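Local coordinates for tyrosine--tRNA ligase (Pyrococcus horikoshii, PDB 2CYC), which probably attaches tyrosine to its cognate tRNA in two steps, activating it with ATP as Tyr-AMP and then transferring it to the acceptor end of tRNA(Tyr), at residues H222-L227 against V293-F298; K12-E17 against G51-A56; L95-V100 against E366-V371. All blocks are in the same frame, centred on the assembly; numbering follows the deposited sequence.

Contact 1 of 3, residues H222-L227 against V293-F298; sequences HHHLLL and VEYIIF
H224 and Y295 lay their rings flat against each other, an offset stack with centroids 3.7 Å apart and planes only 9° from parallel. H224 CD2 sits above the middle of the tyrosine ring, 3.3 Å from Y295 CD2, while Y295 CE2 lies over the centre of the imidazole. The histidine ring is brought there by its first torsion, which sets CG opposite the backbone N (chi1 176°), and its methylene joins in, H224 CB standing 4.0 Å from the centroid of the Y295 ring as a CH-pi contact over the same face. On the opposite face of Y295, E294 CG covers the rim, so the phenol is held between a histidine and the aliphatic part of its own helical neighbour.

Beside the stack, toward I296, the contact is aliphatic. L226 runs past Y295 in the opposite sense, its CD2 reaching Y295 CB at 3.8 Å, while its other methyl, CD1, meets I296 CD1 at 3.8 Å with the two side chains crossing nearly at right angles. M53 of helix 48-63 touches both L226 and I296 and closes this apolar end.

The contact thus fastens the chain leaving strand 214-223 to the last turn of helix 288-297. One turn earlier on that helix, D291 OD2 is hydrogen-bonded to H224 NE2, which helps fix the rotation of the imidazole and would, if anything, stabilise positive charge on it; a histidine so polarised should stack well on the electron-rich phenol.

Contact 2 of 3, residues K12-E17 against G51-A56; sequences KKPTEE and GLMAGA
Where strand 15-19 joins the edge of the central sheet, the turn leading into it packs on helix 48-63 of the class I synthetase nucleotide-binding fold, and one proline does the touching. P14 follows a cis peptide bond, and its ring lies against two residues one helical turn apart, M53 and A56. The thioether comes up to one end of the ring: M53 SD is 3.5 Å from P14 CB and 3.8 Å from P14 CG. In the methionine, chi1 (-58°) and the bend at chi2 (-65°) carry the sulfur out to the proline. At the other end of the ring P14 CD meets the methyl of A56, with 4.0 Å between P14 CD and A56 CB. Between them P14 CG also rests over the helix backbone, 3.8 Å from M53 O. All three side chains are buried, and their mutual contacts are of carbon and sulfur, with M53 O the polar atom beside the ring.

The cis peptide makes a tight type VI turn, P14 third in it, closed by T15 N to K12 O at 3.1 Å. Further along, E16 and E17 both face H222, a classic beta bulge at the start of the strand pairing.

Around this small core the polar groups look elsewhere: K12 NZ forms salt bridges to D60 and E300, and K12 O takes a hydrogen bond from K57 NZ. Y295 of helix 288-297 touches P14, while H223 of strand 214-223 reaches M53 and A54, leaving the proline turn wedged among two helices and the sheet edge.

Contact 3 of 3, residues L95-V100 against E366-V371; sequences LKYFKV and ELMRSV
Helix against helix, and Met-aromatic in kind, this contact joins the C-terminal helix 363-370 to helix 87-108 well away from the centre of the chain. Its heart is M368 lying across one face of Y97. M368 CG stands over the ring, offset toward the rim, 3.8 Å from the Y97 centroid and 19° off the normal, a CH-pi contact. The sulfur follows more obliquely: M368 SD is 4.1 Å from the same centroid, 33° off the normal. The methyl then continues along the ring, M368 CE lying 3.9 Å from Y97 CD2. Bends at chi2 (-50°) and chi3 let the methionine chain curl over the phenol, which it crosses at about a right angle.

Y97 is held at its far end too. Its OH hydrogen-bonds to H264 and to the backbone N of I46, which helps set how the ring presents its face, and Y45 touches both Y97 and M368. Toward solvent the packing is lighter: L367 CD2 rests on K96 CB at 3.8 Å, while K96 NZ goes back along its own helix to a salt bridge with E92.

The Met-aromatic contact thus docks the last modelled helix, 363-370, on helix 87-108, and that helix in turn packs through F98, its ring led away from the C-terminal helix, on L72 of strand 69-72 in the parallel sheet of the class I nucleotide-binding fold.

How the contacts relate
Contacts 1 and 2 form one neighbourhood: their centres are about 7 Å apart, and strands 15-19 and 214-223, on which their first segments lie, are paired in the central sheet, with H224 N close to P14 O at 2.7 Å, probably a hydrogen bond. Contact 2 is fully buried and apolar in its side chains; contact 1, partly buried, adds an aromatic stack with a polar edge. Helix 48-63 and helix 288-297 reach into both through M53, Y295 and I296. Contact 3 stands apart, its centre about 26 Å and 24 Å from the other two; it joins the C-terminal helix to helix 87-108 through a Met-aromatic contact, with exposed K96 at its margin.

Contact 1 of 3, residues H222-L227 against V293-F298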
loop_
_atom_site.group_PDB
_atom_site.type_symbol
_atom_site.label_atom_id
_atom_site.label_comp_id
_atom_site.label_asym_id
_atom_site.label_seq_id
_atom_site.Cartn_x
_atom_site.Cartn_y
_atom_site.Cartn_z
ATOM N N HIS A 222 -15.318 7.007 20.108
ATOM C CA HIS A 222 -15.192 8.276 19.398
ATOM C C HIS A 222 -15.662 9.459 20.210
ATOM O O HIS A 222 -16.746 9.435 20.806
ATOM C CB HIS A 222 -15.978 8.186 18.084
ATOM C CG HIS A 222 -15.583 7.015 17.241
ATOM N ND1 HIS A 222 -16.503 6.160 16.669
ATOM C CD2 HIS A 222 -14.362 6.505 16.944
ATOM C CE1 HIS A 222 -15.866 5.171 16.065
ATOM N NE2 HIS A 222 -14.566 5.357 16.218
ATOM N N HIS A 223 -14.849 10.508 20.245
ATOM C CA HIS A 223 -15.257 11.658 21.014
ATOM C C HIS A 223 -15.776 12.758 20.129
ATOM O O HIS A 223 -15.463 12.818 18.945
ATOM C CB HIS A 223 -14.121 12.168 21.912
ATOM C CG HIS A 223 -12.894 12.603 21.179
ATOM N ND1 HIS A 223 -11.661 12.017 21.387
ATOM C CD2 HIS A 223 -12.685 13.627 20.316
ATOM C CE1 HIS A 223 -10.745 12.666 20.688
ATOM N NE2 HIS A 223 -11.340 13.646 20.031
ATOM N N HIS A 224 -16.586 13.614 20.730
ATOM C CA HIS A 224 -17.208 14.741 20.055
ATOM C C HIS A 224 -16.171 15.686 19.438
ATOM O O HIS A 224 -15.104 15.926 20.016
ATOM C CB HIS A 224 -18.072 15.495 21.076
ATOM C CG HIS A 224 -18.697 16.748 20.546
ATOM N ND1 HIS A 224 -19.795 16.740 19.712
ATOM C CD2 HIS A 224 -18.389 18.051 20.751
ATOM C CE1 HIS A 224 -20.139 17.984 19.430
ATOM N NE2 HIS A 224 -19.302 18.799 20.049
ATOM N N LEU A 225 -16.482 16.208 18.256
ATOM C CA LEU A 225 -15.587 17.152 17.595
ATOM C C LEU A 225 -16.031 18.580 17.927
ATOM O O LEU A 225 -17.108 19.008 17.524
ATOM C CB LEU A 225 -15.621 16.941 16.081
ATOM C CG LEU A 225 -15.245 15.556 15.541
ATOM C CD1 LEU A 225 -15.398 15.561 14.016
ATOM C CD2 LEU A 225 -13.807 15.213 15.937
ATOM N N LEU A 226 -15.220 19.320 18.677
ATOM C CA LEU A 226 -15.587 20.695 19.007
ATOM C C LEU A 226 -15.605 21.549 17.734
ATOM O O LEU A 226 -14.728 21.432 16.879
ATOM C CB LEU A 226 -14.596 21.301 20.012
ATOM C CG LEU A 226 -14.542 20.729 21.434
ATOM C CD1 LEU A 226 -13.450 21.457 22.218
ATOM C CD2 LEU A 226 -15.891 20.904 22.124
ATOM N N LEU A 227 -16.610 22.408 17.621
ATOM C CA LEU A 227 -16.747 23.299 16.473
ATOM C C LEU A 227 -15.788 24.472 16.548
ATOM O O LEU A 227 -15.379 24.885 17.636
ATOM C CB LEU A 227 -18.167 23.863 16.407
ATOM C CG LEU A 227 -19.293 22.882 16.105
ATOM C CD1 LEU A 227 -20.635 23.586 16.256
ATOM C CD2 LEU A 227 -19.113 22.314 14.692
ATOM N N VAL A 293 -19.145 25.068 25.937
ATOM C CA VAL A 293 -19.658 25.078 27.306
ATOM C C VAL A 293 -20.112 23.662 27.684
ATOM O O VAL A 293 -19.819 23.171 28.766
ATOM C CB VAL A 293 -20.882 26.039 27.462
ATOM C CG1 VAL A 293 -21.569 25.799 28.799
ATOM C CG2 VAL A 293 -20.431 27.492 27.367
ATOM N N GLU A 294 -20.820 23.004 26.779
ATOM C CA GLU A 294 -21.303 21.668 27.068
ATOM C C GLU A 294 -20.206 20.622 27.226
ATOM O O GLU A 294 -20.214 19.864 28.187
ATOM C CB GLU A 294 -22.268 21.189 25.982
ATOM C CG GLU A 294 -22.840 19.803 26.307
ATOM C CD GLU A 294 -23.858 19.327 25.300
ATOM O OE1 GLU A 294 -24.495 18.287 25.557
ATOM O OE2 GLU A 294 -24.017 19.981 24.247
ATOM N N TYR A 295 -19.264 20.585 26.286
ATOM C CA TYR A 295 -18.203 19.582 26.315
ATOM C C TYR A 295 -16.941 19.870 27.122
ATOM O O TYR A 295 -16.204 18.949 27.457
ATOM C CB TYR A 295 -17.843 19.209 24.881
ATOM C CG TYR A 295 -18.959 18.439 24.226
ATOM C CD1 TYR A 295 -19.075 17.060 24.405
ATOM C CD2 TYR A 295 -19.945 19.096 23.479
ATOM C CE1 TYR A 295 -20.147 16.350 23.856
ATOM C CE2 TYR A 295 -21.022 18.398 22.929
ATOM C CZ TYR A 295 -21.116 17.026 23.121
ATOM O OH TYR A 295 -22.177 16.331 22.582
ATOM N N ILE A 296 -16.684 21.134 27.434
ATOM C CA ILE A 296 -15.510 21.466 28.229
ATOM C C ILE A 296 -15.936 21.797 29.658
ATOM O O ILE A 296 -15.660 21.038 30.595
ATOM C CB ILE A 296 -14.721 22.667 27.622
ATOM C CG1 ILE A 296 -14.221 22.306 26.213
ATOM C CG2 ILE A 296 -13.533 23.021 28.515
ATOM C CD1 ILE A 296 -13.360 23.383 25.547
ATOM N N ILE A 297 -16.648 22.908 29.817
ATOM C CA ILE A 297 -17.085 23.355 31.138
ATOM C C ILE A 297 -17.963 22.355 31.906
ATOM O O ILE A 297 -17.772 22.163 33.106
ATOM C CB ILE A 297 -17.791 24.728 31.022
ATOM C CG1 ILE A 297 -16.803 25.738 30.414
ATOM C CG2 ILE A 297 -18.278 25.194 32.398
ATOM C CD1 ILE A 297 -17.366 27.132 30.163
ATOM N N PHE A 298 -18.917 21.719 31.230
ATOM C CA PHE A 298 -19.767 20.733 31.898
ATOM C C PHE A 298 -19.377 19.316 31.501
ATOM O O PHE A 298 -20.232 18.438 31.360
ATOM C CB PHE A 298 -21.255 20.968 31.582
ATOM C CG PHE A 298 -21.799 22.213 32.201
ATOM C CD1 PHE A 298 -21.757 23.422 31.515
ATOM C CD2 PHE A 298 -22.255 22.202 33.516
ATOM C CE1 PHE A 298 -22.153 24.605 32.130
ATOM C CE2 PHE A 298 -22.652 23.378 34.141
ATOM C CZ PHE A 298 -22.598 24.583 33.447
#

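Contact 2 of 3, residues K12-E17 against G51-A56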
loop_
_atom_site.group_PDB
_atom_site.type_symbol
_atom_site.label_atom_id
_atom_site.label_comp_id
_atom_site.label_asym_id
_atom_site.label_seq_id
_atom_site.Cartn_x
_atom_site.Cartn_y
_atom_site.Cartn_z
ATOM N N LYS A 12 -18.674 8.318 29.345
ATOM C CA LYS A 12 -18.866 9.728 29.668
ATOM C C LYS A 12 -18.333 10.714 28.631
ATOM O O LYS A 12 -17.322 10.455 27.960
ATOM C CB LYS A 12 -18.264 10.052 31.036
ATOM C CG LYS A 12 -16.796 9.729 31.158
ATOM C CD LYS A 12 -16.252 10.062 32.551
ATOM C CE LYS A 12 -16.214 11.564 32.810
ATOM N NZ LYS A 12 -15.290 11.905 33.923
ATOM N N LYS A 13 -19.028 11.847 28.506
ATOM C CA LYS A 13 -18.641 12.887 27.556
ATOM C C LYS A 13 -17.196 13.247 27.804
ATOM O O LYS A 13 -16.733 13.206 28.936
ATOM C CB LYS A 13 -19.522 14.129 27.720
ATOM C CG LYS A 13 -20.928 13.932 27.195
ATOM C CD LYS A 13 -21.733 15.222 27.222
ATOM C CE LYS A 13 -22.873 15.161 26.205
ATOM N NZ LYS A 13 -23.667 13.904 26.308
ATOM N N PRO A 14 -16.484 13.694 26.762
ATOM C CA PRO A 14 -16.939 13.896 25.381
ATOM C C PRO A 14 -17.183 12.678 24.477
ATOM O O PRO A 14 -17.296 12.834 23.264
ATOM C CB PRO A 14 -15.874 14.831 24.816
ATOM C CG PRO A 14 -14.623 14.284 25.459
ATOM C CD PRO A 14 -15.064 14.068 26.906
ATOM N N THR A 15 -17.251 11.477 25.034
ATOM C CA THR A 15 -17.521 10.320 24.184
ATOM C C THR A 15 -18.836 10.579 23.445
ATOM O O THR A 15 -19.808 11.044 24.043
ATOM C CB THR A 15 -17.699 9.029 24.996
ATOM O OG1 THR A 15 -16.448 8.654 25.579
ATOM C CG2 THR A 15 -18.209 7.902 24.098
ATOM N N GLU A 16 -18.864 10.278 22.155
ATOM C CA GLU A 16 -20.071 10.471 21.363
ATOM C C GLU A 16 -20.596 9.137 20.848
ATOM O O GLU A 16 -21.796 8.952 20.671
ATOM C CB GLU A 16 -19.788 11.406 20.178
ATOM C CG GLU A 16 -20.948 11.514 19.189
ATOM C CD GLU A 16 -20.705 12.546 18.092
ATOM O OE1 GLU A 16 -21.432 12.510 17.075
ATOM O OE2 GLU A 16 -19.799 13.395 18.247
ATOM N N GLU A 17 -19.690 8.199 20.619
ATOM C CA GLU A 17 -20.087 6.902 20.101
ATOM C C GLU A 17 -19.136 5.801 20.552
ATOM O O GLU A 17 -17.925 6.009 20.639
ATOM C CB GLU A 17 -20.112 6.947 18.559
ATOM C CG GLU A 17 -20.475 5.622 17.874
ATOM C CD GLU A 17 -20.343 5.674 16.348
ATOM O OE1 GLU A 17 -21.292 5.249 15.665
ATOM O OE2 GLU A 17 -19.292 6.116 15.822
ATOM N N GLY A 51 -6.289 18.614 22.097
ATOM C CA GLY A 51 -5.752 18.421 23.427
ATOM C C GLY A 51 -6.755 18.095 24.516
ATOM O O GLY A 51 -6.627 17.063 25.188
ATOM N N LEU A 52 -7.760 18.956 24.688
ATOM C CA LEU A 52 -8.750 18.771 25.748
ATOM C C LEU A 52 -9.680 17.570 25.628
ATOM O O LEU A 52 -9.858 16.833 26.592
ATOM C CB LEU A 52 -9.582 20.051 25.926
ATOM C CG LEU A 52 -8.741 21.320 26.103
ATOM C CD1 LEU A 52 -9.617 22.408 26.701
ATOM C CD2 LEU A 52 -7.535 21.045 27.014
ATOM N N MET A 53 -10.275 17.362 24.462
ATOM C CA MET A 53 -11.187 16.238 24.309
ATOM C C MET A 53 -10.440 14.906 24.379
ATOM O O MET A 53 -10.871 13.986 25.070
ATOM C CB MET A 53 -11.963 16.376 22.998
ATOM C CG MET A 53 -12.763 17.682 22.919
ATOM S SD MET A 53 -14.104 17.796 24.159
ATOM C CE MET A 53 -13.296 18.688 25.477
ATOM N N ALA A 54 -9.322 14.794 23.673
ATOM C CA ALA A 54 -8.541 13.556 23.724
ATOM C C ALA A 54 -7.989 13.384 25.145
ATOM O O ALA A 54 -7.990 12.293 25.698
ATOM C CB ALA A 54 -7.389 13.613 22.724
ATOM N N GLY A 55 -7.523 14.486 25.723
ATOM C CA GLY A 55 -6.969 14.454 27.063
ATOM C C GLY A 55 -7.988 14.001 28.077
ATOM O O GLY A 55 -7.674 13.200 28.960
ATOM N N ALA A 56 -9.212 14.517 27.960
ATOM C CA ALA A 56 -10.281 14.125 28.874
ATOM C C ALA A 56 -10.532 12.614 28.790
ATOM O O ALA A 56 -10.635 11.944 29.813
ATOM C CB ALA A 56 -11.549 14.883 28.544
#

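Contact 3 of 3, residues L95-V100 against E366-V371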
loop_
_atom_site.group_PDB
_atom_site.type_symbol
_atom_site.label_atom_id
_atom_site.label_comp_id
_atom_site.label_asym_id
_atom_site.label_seq_id
_atom_site.Cartn_x
_atom_site.Cartn_y
_atom_site.Cartn_z
ATOM N N LEU A 95 8.202 15.128 18.417
ATOM C CA LEU A 95 8.938 14.919 19.657
ATOM C C LEU A 95 9.212 16.163 20.499
ATOM O O LEU A 95 9.219 16.093 21.724
ATOM C CB LEU A 95 10.270 14.226 19.344
ATOM C CG LEU A 95 10.308 12.698 19.476
ATOM C CD1 LEU A 95 9.056 12.079 18.875
ATOM C CD2 LEU A 95 11.561 12.169 18.803
ATOM N N LYS A 96 9.431 17.303 19.859
ATOM C CA LYS A 96 9.754 18.503 20.614
ATOM C C LYS A 96 8.599 19.409 20.977
ATOM O O LYS A 96 8.702 20.192 21.921
ATOM C CB LYS A 96 10.829 19.300 19.876
ATOM C CG LYS A 96 12.181 18.610 19.871
ATOM C CD LYS A 96 13.209 19.429 19.105
ATOM C CE LYS A 96 14.599 18.810 19.198
ATOM N NZ LYS A 96 15.610 19.582 18.416
ATOM N N TYR A 97 7.501 19.314 20.239
ATOM C CA TYR A 97 6.346 20.157 20.535
ATOM C C TYR A 97 5.074 19.390 20.850
ATOM O O TYR A 97 4.493 19.543 21.923
ATOM C CB TYR A 97 6.042 21.100 19.370
ATOM C CG TYR A 97 4.677 21.747 19.495
ATOM C CD1 TYR A 97 4.443 22.753 20.441
ATOM C CD2 TYR A 97 3.602 21.310 18.718
ATOM C CE1 TYR A 97 3.178 23.303 20.609
ATOM C CE2 TYR A 97 2.327 21.851 18.881
ATOM C CZ TYR A 97 2.122 22.848 19.829
ATOM O OH TYR A 97 0.870 23.394 19.994
ATOM N N PHE A 98 4.638 18.570 19.901
ATOM C CA PHE A 98 3.391 17.839 20.055
ATOM C C PHE A 98 3.309 16.943 21.278
ATOM O O PHE A 98 2.323 16.981 22.009
ATOM C CB PHE A 98 3.089 17.029 18.788
ATOM C CG PHE A 98 1.651 16.637 18.673
ATOM C CD1 PHE A 98 1.162 15.519 19.345
ATOM C CD2 PHE A 98 0.762 17.430 17.951
ATOM C CE1 PHE A 98 -0.197 15.194 19.302
ATOM C CE2 PHE A 98 -0.602 17.113 17.903
ATOM C CZ PHE A 98 -1.077 15.991 18.581
ATOM N N LYS A 99 4.341 16.135 21.494
ATOM C CA LYS A 99 4.376 15.234 22.631
ATOM C C LYS A 99 4.128 15.972 23.935
ATOM O O LYS A 99 3.223 15.612 24.688
ATOM C CB LYS A 99 5.723 14.514 22.702
ATOM C CG LYS A 99 5.900 13.637 23.950
ATOM C CD LYS A 99 7.178 12.822 23.852
ATOM C CE LYS A 99 7.310 11.836 24.998
ATOM N NZ LYS A 99 7.436 12.549 26.291
ATOM N N VAL A 100 4.917 17.016 24.192
ATOM C CA VAL A 100 4.772 17.769 25.431
ATOM C C VAL A 100 3.462 18.559 25.480
ATOM O O VAL A 100 2.886 18.747 26.550
ATOM C CB VAL A 100 5.987 18.718 25.672
ATOM C CG1 VAL A 100 6.007 19.842 24.656
ATOM C CG2 VAL A 100 5.934 19.277 27.103
ATOM N N GLU A 366 9.267 28.121 19.789
ATOM C CA GLU A 366 10.200 28.757 18.867
ATOM C C GLU A 366 10.312 27.835 17.647
ATOM O O GLU A 366 10.285 28.294 16.506
ATOM C CB GLU A 366 11.564 28.956 19.537
ATOM C CG GLU A 366 11.481 29.862 20.761
ATOM C CD GLU A 366 12.809 30.046 21.476
ATOM O OE1 GLU A 366 13.461 29.032 21.814
ATOM O OE2 GLU A 366 13.192 31.211 21.716
ATOM N N LEU A 367 10.416 26.533 17.889
ATOM C CA LEU A 367 10.496 25.582 16.788
ATOM C C LEU A 367 9.274 25.762 15.885
ATOM O O LEU A 367 9.408 25.884 14.670
ATOM C CB LEU A 367 10.529 24.144 17.317
ATOM C CG LEU A 367 10.178 23.040 16.307
ATOM C CD1 LEU A 367 11.176 23.050 15.131
ATOM C CD2 LEU A 367 10.207 21.682 17.017
ATOM N N MET A 368 8.088 25.789 16.489
ATOM C CA MET A 368 6.842 25.945 15.735
ATOM C C MET A 368 6.792 27.210 14.885
ATOM O O MET A 368 6.325 27.173 13.746
ATOM C CB MET A 368 5.635 25.923 16.678
ATOM C CG MET A 368 5.383 24.568 17.340
ATOM S SD MET A 368 5.363 23.193 16.142
ATOM C CE MET A 368 3.698 23.371 15.397
ATOM N N ARG A 369 7.262 28.327 15.433
ATOM C CA ARG A 369 7.253 29.580 14.682
ATOM C C ARG A 369 8.176 29.516 13.461
ATOM O O ARG A 369 7.969 30.237 12.482
ATOM C CB ARG A 369 7.663 30.757 15.581
ATOM C CG ARG A 369 6.605 31.155 16.614
ATOM C CD ARG A 369 6.957 32.473 17.323
ATOM N NE ARG A 369 8.151 32.365 18.164
ATOM C CZ ARG A 369 8.142 31.997 19.445
ATOM N NH1 ARG A 369 6.999 31.700 20.054
ATOM N NH2 ARG A 369 9.284 31.919 20.118
ATOM N N SER A 370 9.178 28.641 13.510
ATOM C CA SER A 370 10.127 28.506 12.406
ATOM C C SER A 370 9.661 27.587 11.280
ATOM O O SER A 370 10.196 27.646 10.177
ATOM C CB SER A 370 11.476 28.003 12.923
ATOM O OG SER A 370 11.409 26.633 13.286
ATOM N N VAL A 371 8.675 26.739 11.548
ATOM C CA VAL A 371 8.189 25.819 10.523
ATOM C C VAL A 371 7.025 26.411 9.726
ATOM O O VAL A 371 6.585 25.763 8.750
ATOM C CB VAL A 371 7.744 24.459 11.143
ATOM C CG1 VAL A 371 8.916 23.801 11.857
ATOM C CG2 VAL A 371 6.582 24.667 12.099
#